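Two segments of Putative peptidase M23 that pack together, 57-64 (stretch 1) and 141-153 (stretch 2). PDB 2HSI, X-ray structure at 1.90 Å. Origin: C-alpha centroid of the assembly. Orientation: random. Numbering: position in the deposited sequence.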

ATOM      1  N   GLY A  57      10.571  12.877   3.951  1.00 21.40           N
ATOM      2  CA  GLY A  57      11.465  12.149   4.868  1.00 25.26           C
ATOM      3  C   GLY A  57      11.306  10.629   4.894  1.00 22.85           C
ATOM      4  O   GLY A  57      12.037   9.943   5.598  1.00 25.59           O
ATOM      5  N   LYS A  58      10.353  10.109   4.130  1.00 17.42           N
ATOM      6  CA  LYS A  58      10.038   8.679   4.093  1.00 16.10           C
ATOM      7  C   LYS A  58      10.606   8.057   2.819  1.00 18.95           C
ATOM      8  O   LYS A  58      10.417   8.617   1.743  1.00 16.56           O
ATOM      9  CB  LYS A  58       8.524   8.473   4.097  1.00 20.56           C
ATOM     10  CG  LYS A  58       7.747   9.203   5.221  1.00 26.12           C
ATOM     11  CD  LYS A  58       7.538   8.313   6.437  1.00 29.84           C
ATOM     12  CE  LYS A  58       6.865   9.056   7.604  1.00 23.68           C
ATOM     13  NZ  LYS A  58       5.426   9.365   7.365  1.00 37.22           N
ATOM     14  N   PRO A  59      11.271   6.883   2.930  1.00 17.26           N
ATOM     15  CA  PRO A  59      11.817   6.212   1.740  1.00 14.63           C
ATOM     16  C   PRO A  59      10.728   5.755   0.772  1.00 18.42           C
ATOM     17  O   PRO A  59       9.658   5.304   1.201  1.00 18.33           O
ATOM     18  CB  PRO A  59      12.598   5.024   2.334  1.00 18.17           C
ATOM     19  CG  PRO A  59      11.983   4.779   3.652  1.00 18.31           C
ATOM     20  CD  PRO A  59      11.567   6.129   4.162  1.00 22.64           C
ATOM     21  N   VAL A  60      11.014   5.880  -0.525  1.00 14.36           N
ATOM     22  CA  VAL A  60      10.048   5.695  -1.596  1.00 16.21           C
ATOM     23  C   VAL A  60      10.475   4.553  -2.535  1.00 13.34           C
ATOM     24  O   VAL A  60      11.668   4.362  -2.767  1.00 18.18           O
ATOM     25  CB  VAL A  60       9.898   7.033  -2.393  1.00 15.70           C
ATOM     26  CG1 VAL A  60       9.188   6.852  -3.710  1.00 22.70           C
ATOM     27  CG2 VAL A  60       9.196   8.066  -1.542  1.00 16.50           C
ATOM     28  N   LEU A  61       9.488   3.815  -3.049  1.00 12.95           N
ATOM     29  CA  LEU A  61       9.673   2.743  -4.050  1.00 14.85           C
ATOM     30  C   LEU A  61      10.332   3.249  -5.337  1.00 16.60           C
ATOM     31  O   LEU A  61       9.845   4.187  -5.987  1.00 16.86           O
ATOM     32  CB  LEU A  61       8.323   2.092  -4.381  1.00 16.34           C
ATOM     33  CG  LEU A  61       8.190   1.109  -5.559  1.00 12.83           C
ATOM     34  CD1 LEU A  61       9.086  -0.082  -5.341  1.00 16.52           C
ATOM     35  CD2 LEU A  61       6.747   0.660  -5.733  1.00 15.55           C
ATOM     36  N   VAL A  62      11.444   2.614  -5.688  1.00 14.58           N
ATOM     37  CA  VAL A  62      12.225   2.973  -6.871  1.00 16.21           C
ATOM     38  C   VAL A  62      12.366   1.741  -7.769  1.00 16.65           C
ATOM     39  O   VAL A  62      12.821   0.682  -7.327  1.00 16.08           O
ATOM     40  CB  VAL A  62      13.620   3.544  -6.476  1.00 14.03           C
ATOM     41  CG1 VAL A  62      14.496   3.755  -7.700  1.00 15.42           C
ATOM     42  CG2 VAL A  62      13.489   4.858  -5.692  1.00 12.37           C
ATOM     43  N   VAL A  63      11.949   1.874  -9.024  1.00 16.11           N
ATOM     44  CA  VAL A  63      11.997   0.767  -9.987  1.00 15.55           C
ATOM     45  C   VAL A  63      12.474   1.292 -11.339  1.00 17.36           C
ATOM     46  O   VAL A  63      12.355   2.482 -11.620  1.00 18.56           O
ATOM     47  CB  VAL A  63      10.610   0.054 -10.165  1.00 17.86           C
ATOM     48  CG1 VAL A  63      10.110  -0.555  -8.856  1.00 21.25           C
ATOM     49  CG2 VAL A  63       9.543   0.993 -10.743  1.00 22.46           C
ATOM     50  N   ARG A  64      13.031   0.412 -12.167  1.00 14.33           N
ATOM     51  CA  ARG A  64      13.260   0.749 -13.570  1.00 17.75           C
ATOM     52  C   ARG A  64      11.931   0.690 -14.325  1.00 19.45           C
ATOM     53  O   ARG A  64      11.146  -0.234 -14.136  1.00 17.35           O
ATOM     54  CB  ARG A  64      14.280  -0.189 -14.211  1.00 20.51           C
ATOM     55  CG  ARG A  64      15.730   0.099 -13.844  1.00 16.44           C
ATOM     56  CD  ARG A  64      16.668  -0.699 -14.750  1.00 16.44           C
ATOM     57  NE  ARG A  64      18.063  -0.637 -14.331  1.00 19.36           N
ATOM     58  CZ  ARG A  64      18.910   0.339 -14.658  1.00 15.46           C
ATOM     59  NH1 ARG A  64      18.509   1.364 -15.407  1.00 18.93           N
ATOM     60  NH2 ARG A  64      20.162   0.298 -14.225  1.00 19.54           N
TER
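Stretch 2 141-153: YRRFSPGLPSNLM

Stretch 2 lies along the strand formed by residues 58-64 as an irregular segment with no regular helix or strand through the contact, its extended residues interrupted by helical phi/psi values at Pro-146 and Ser-150. The two run in the same general direction: Arg-142 CA lies 8.0 Å from Lys-58 CA, Phe-144 CA 7.0 Å from Pro-59 CA, and Leu-148 CA 7.2 Å from Val-63 CA. No hydrogen bond links the two stretches. Stretch 2 therefore does not extend the sheet through this strand; the contact is made by side chains and by apolar groups resting on backbone carbonyls, and it buries 446 Å² in all, both sides summed.

Tyr-141 makes no contact with the strand. Contact begins at Arg-142, whose CA-CB bond points sideways but whose extended side chain brings its end closer to Lys-58. Lys-58 CE approaches Arg-142 NE to 4.4 Å, obliquely to the guanidinium, while Lys-58 NZ and Arg-142 NH2 stand 4.6 Å apart. These like charges do not attract each other; Lys-58 NZ and Arg-142 NE have hydrogen-bond partners elsewhere in the structure. Arg-143 then turns its CA-CB bond away from the strand.

Phe-144 has the largest area covered by the strand of any residue in stretch 2. Its CA-CB bond points toward stretch 1, and with chi1 in the t well (-167°) the ring reaches the backbone at Pro-59 and Val-60. Pro-59 CB sits over one face of the ring, 3.5 Å from the centroid of the Phe-144 ring and only 9° off its normal, a CH-pi contact with nearly ideal placement; the closest side-chain atoms are Pro-59 CB and Phe-144 CD1, at 3.6 Å. The ring edge, meanwhile, meets the strand backbone: Val-60 O lies near the ring plane, 3.4 Å from Phe-144 CZ, so the carbonyl oxygen faces the slightly positive rim of the aromatic ring. Leu-61 N also lies at this edge, 4.0 Å from Phe-144 CE1.

From Ser-145 to Gly-147 the chain stands off from the strand, and contact resumes at Leu-148. Although its CA-CB bond points sideways, its side chain, with chi1 at -63° (m) and chi2 at 160° (t), carries CD2 back to the strand. There Leu-148 CD2 lies 3.5 Å from Val-62 O and 3.8 Å from Val-63 CG1, touching both backbone and side chain. Pro-149 follows with its CA-CB bond directed toward the strand, and its CD packs 3.6 Å from Leu-61 CD1.

Ser-150 and Asn-151 are again out of reach. Leu-152 closes the contact, its CA-CB bond pointing toward stretch 1 and its two methyls meeting different residues: Leu-152 CD2 lies 3.8 Å from Leu-61 CD2, and Leu-152 CD1 lies 4.2 Å from Val-63 CG2. Val-63 also meets Leu-148, and the side chain of Leu-61 also meets Pro-149. Beyond it, Met-153 makes no contact, but its carbonyl O accepts a 2.8 Å hydrogen bond from Asn-151 ND2.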

ATOM      1  N   TYR A 141       3.572  -0.177   8.464  1.00 18.52           N
ATOM      2  CA  TYR A 141       3.519   0.661   7.260  1.00 15.47           C
ATOM      3  C   TYR A 141       4.842   1.367   6.928  1.00 16.57           C
ATOM      4  O   TYR A 141       5.096   1.693   5.763  1.00 19.02           O
ATOM      5  CB  TYR A 141       2.413   1.694   7.383  1.00 20.97           C
ATOM      6  CG  TYR A 141       1.004   1.166   7.233  1.00 18.57           C
ATOM      7  CD1 TYR A 141       0.616   0.392   6.126  1.00 17.47           C
ATOM      8  CD2 TYR A 141       0.039   1.494   8.177  1.00 25.14           C
ATOM      9  CE1 TYR A 141      -0.706  -0.053   5.987  1.00 18.57           C
ATOM     10  CE2 TYR A 141      -1.261   1.066   8.050  1.00 19.28           C
ATOM     11  CZ  TYR A 141      -1.636   0.295   6.964  1.00 22.80           C
ATOM     12  OH  TYR A 141      -2.944  -0.117   6.891  1.00 24.53           O
ATOM     13  N   ARG A 142       5.675   1.583   7.950  1.00 16.24           N
ATOM     14  CA  ARG A 142       6.960   2.256   7.794  1.00 14.24           C
ATOM     15  C   ARG A 142       8.110   1.306   7.472  1.00 19.66           C
ATOM     16  O   ARG A 142       9.232   1.753   7.266  1.00 17.70           O
ATOM     17  CB  ARG A 142       7.293   3.080   9.039  1.00 21.63           C
ATOM     18  CG  ARG A 142       6.447   4.327   9.134  1.00 22.73           C
ATOM     19  CD  ARG A 142       6.473   4.952  10.508  1.00 29.35           C
ATOM     20  NE  ARG A 142       5.528   6.062  10.552  1.00 28.63           N
ATOM     21  CZ  ARG A 142       5.314   6.839  11.611  1.00 35.76           C
ATOM     22  NH1 ARG A 142       5.965   6.629  12.748  1.00 29.61           N
ATOM     23  NH2 ARG A 142       4.426   7.819  11.533  1.00 29.15           N
ATOM     24  N   ARG A 143       7.833   0.003   7.421  1.00 19.28           N
ATOM     25  CA  ARG A 143       8.836  -0.962   6.968  1.00 18.72           C
ATOM     26  C   ARG A 143       9.267  -0.686   5.513  1.00 15.15           C
ATOM     27  O   ARG A 143       8.424  -0.463   4.637  1.00 17.75           O
ATOM     28  CB  ARG A 143       8.329  -2.392   7.110  1.00 16.23           C
ATOM     29  CG  ARG A 143       9.432  -3.434   6.978  1.00 31.51           C
ATOM     30  CD  ARG A 143       8.870  -4.698   6.386  1.00 33.85           C
ATOM     31  NE  ARG A 143       9.843  -5.785   6.247  1.00 44.56           N
ATOM     32  CZ  ARG A 143      10.172  -6.637   7.219  1.00 55.85           C
ATOM     33  NH1 ARG A 143       9.627  -6.530   8.430  1.00 45.85           N
ATOM     34  NH2 ARG A 143      11.049  -7.603   6.978  1.00 45.23           N
ATOM     35  N   PHE A 144      10.574  -0.649   5.282  1.00 15.22           N
ATOM     36  CA  PHE A 144      11.110  -0.426   3.944  1.00 18.93           C
ATOM     37  C   PHE A 144      12.149  -1.504   3.620  1.00 16.49           C
ATOM     38  O   PHE A 144      13.343  -1.308   3.804  1.00 19.99           O
ATOM     39  CB  PHE A 144      11.700   0.995   3.811  1.00 14.40           C
ATOM     40  CG  PHE A 144      11.979   1.410   2.383  1.00 21.26           C
ATOM     41  CD1 PHE A 144      10.963   1.930   1.578  1.00 17.20           C
ATOM     42  CD2 PHE A 144      13.251   1.268   1.838  1.00 16.54           C
ATOM     43  CE1 PHE A 144      11.235   2.312   0.243  1.00 14.53           C
ATOM     44  CE2 PHE A 144      13.522   1.627   0.517  1.00 18.42           C
ATOM     45  CZ  PHE A 144      12.514   2.147  -0.276  1.00 12.16           C
ATOM     46  N   SER A 145      11.675  -2.640   3.124  1.00 17.31           N
ATOM     47  CA  SER A 145      12.553  -3.752   2.781  1.00 17.59           C
ATOM     48  C   SER A 145      13.124  -3.523   1.367  1.00 16.30           C
ATOM     49  O   SER A 145      12.518  -2.795   0.588  1.00 17.50           O
ATOM     50  CB  SER A 145      11.773  -5.069   2.882  1.00 15.65           C
ATOM     51  OG  SER A 145      10.723  -5.108   1.931  1.00 15.51           O
ATOM     52  N   PRO A 146      14.298  -4.117   1.041  1.00 19.77           N
ATOM     53  CA  PRO A 146      14.985  -3.780  -0.235  1.00 18.65           C
ATOM     54  C   PRO A 146      14.429  -4.308  -1.559  1.00 21.65           C
ATOM     55  O   PRO A 146      14.804  -3.807  -2.629  1.00 19.21           O
ATOM     56  CB  PRO A 146      16.402  -4.317  -0.015  1.00 21.10           C
ATOM     57  CG  PRO A 146      16.243  -5.423   0.956  1.00 20.54           C
ATOM     58  CD  PRO A 146      15.099  -5.049   1.859  1.00 21.76           C
ATOM     59  N   GLY A 147      13.570  -5.321  -1.504  1.00 19.34           N
ATOM     60  CA  GLY A 147      13.136  -6.012  -2.710  1.00 19.52           C
ATOM     61  C   GLY A 147      12.157  -5.272  -3.606  1.00 21.30           C
ATOM     62  O   GLY A 147      11.378  -4.427  -3.158  1.00 19.39           O
ATOM     63  N   LEU A 148      12.198  -5.615  -4.885  1.00 22.30           N
ATOM     64  CA  LEU A 148      11.301  -5.049  -5.886  1.00 24.63           C
ATOM     65  C   LEU A 148      10.002  -5.849  -5.909  1.00 29.24           C
ATOM     66  O   LEU A 148      10.037  -7.087  -5.905  1.00 20.43           O
ATOM     67  CB  LEU A 148      11.963  -5.070  -7.276  1.00 25.85           C
ATOM     68  CG  LEU A 148      13.249  -4.243  -7.500  1.00 31.34           C
ATOM     69  CD1 LEU A 148      14.038  -4.744  -8.710  1.00 40.18           C
ATOM     70  CD2 LEU A 148      12.964  -2.755  -7.638  1.00 25.56           C
ATOM     71  N   PRO A 149       8.852  -5.145  -5.928  1.00 23.73           N
ATOM     72  CA  PRO A 149       7.546  -5.750  -6.105  1.00 16.28           C
ATOM     73  C   PRO A 149       7.451  -6.646  -7.339  1.00 26.16           C
ATOM     74  O   PRO A 149       8.007  -6.330  -8.414  1.00 20.63           O
ATOM     75  CB  PRO A 149       6.624  -4.545  -6.257  1.00 18.10           C
ATOM     76  CG  PRO A 149       7.285  -3.500  -5.435  1.00 21.20           C
ATOM     77  CD  PRO A 149       8.739  -3.688  -5.760  1.00 23.68           C
ATOM     78  N   SER A 150       6.748  -7.758  -7.165  1.00 21.12           N
ATOM     79  CA  SER A 150       6.529  -8.729  -8.244  1.00 25.44           C
ATOM     80  C   SER A 150       5.707  -8.128  -9.381  1.00 25.49           C
ATOM     81  O   SER A 150       5.965  -8.394 -10.555  1.00 31.74           O
ATOM     82  CB  SER A 150       5.856  -9.997  -7.699  1.00 21.60           C
ATOM     83  OG  SER A 150       4.456  -9.812  -7.472  1.00 22.24           O
ATOM     84  N   ASN A 151       4.728  -7.305  -9.016  1.00 25.14           N
ATOM     85  CA  ASN A 151       3.878  -6.597  -9.972  1.00 29.20           C
ATOM     86  C   ASN A 151       3.365  -5.317  -9.353  1.00 27.89           C
ATOM     87  O   ASN A 151       3.036  -5.287  -8.158  1.00 28.58           O
ATOM     88  CB  ASN A 151       2.697  -7.471 -10.433  1.00 31.63           C
ATOM     89  CG  ASN A 151       1.994  -8.181  -9.282  1.00 25.68           C
ATOM     90  OD1 ASN A 151       2.601  -8.975  -8.562  1.00 29.67           O
ATOM     91  ND2 ASN A 151       0.708  -7.926  -9.127  1.00 20.94           N
ATOM     92  N   LEU A 152       3.310  -4.254 -10.153  1.00 27.52           N
ATOM     93  CA  LEU A 152       2.814  -2.975  -9.660  1.00 25.85           C
ATOM     94  C   LEU A 152       1.335  -2.825  -9.940  1.00 21.92           C
ATOM     95  O   LEU A 152       0.619  -2.187  -9.168  1.00 26.38           O
ATOM     96  CB  LEU A 152       3.598  -1.799 -10.245  1.00 25.69           C
ATOM     97  CG  LEU A 152       5.100  -1.683  -9.974  1.00 28.63           C
ATOM     98  CD1 LEU A 152       5.627  -0.416 -10.650  1.00 29.36           C
ATOM     99  CD2 LEU A 152       5.429  -1.680  -8.490  1.00 22.02           C
ATOM    100  N   MET A 153       0.878  -3.412 -11.044  1.00 20.76           N
ATOM    101  CA  MET A 153      -0.552  -3.566 -11.271  1.00 24.27           C
ATOM    102  C   MET A 153      -1.006  -4.757 -10.446  1.00 22.64           C
ATOM    103  O   MET A 153      -0.530  -5.885 -10.643  1.00 29.20           O
ATOM    104  CB  MET A 153      -0.896  -3.765 -12.747  1.00 25.22           C
ATOM    105  CG  MET A 153      -2.406  -3.783 -13.006  1.00 37.75           C
ATOM    106  SD  MET A 153      -2.925  -3.924 -14.732  1.00 48.62           S
ATOM    107  CE  MET A 153      -4.686  -3.604 -14.577  1.00 42.70           C
TER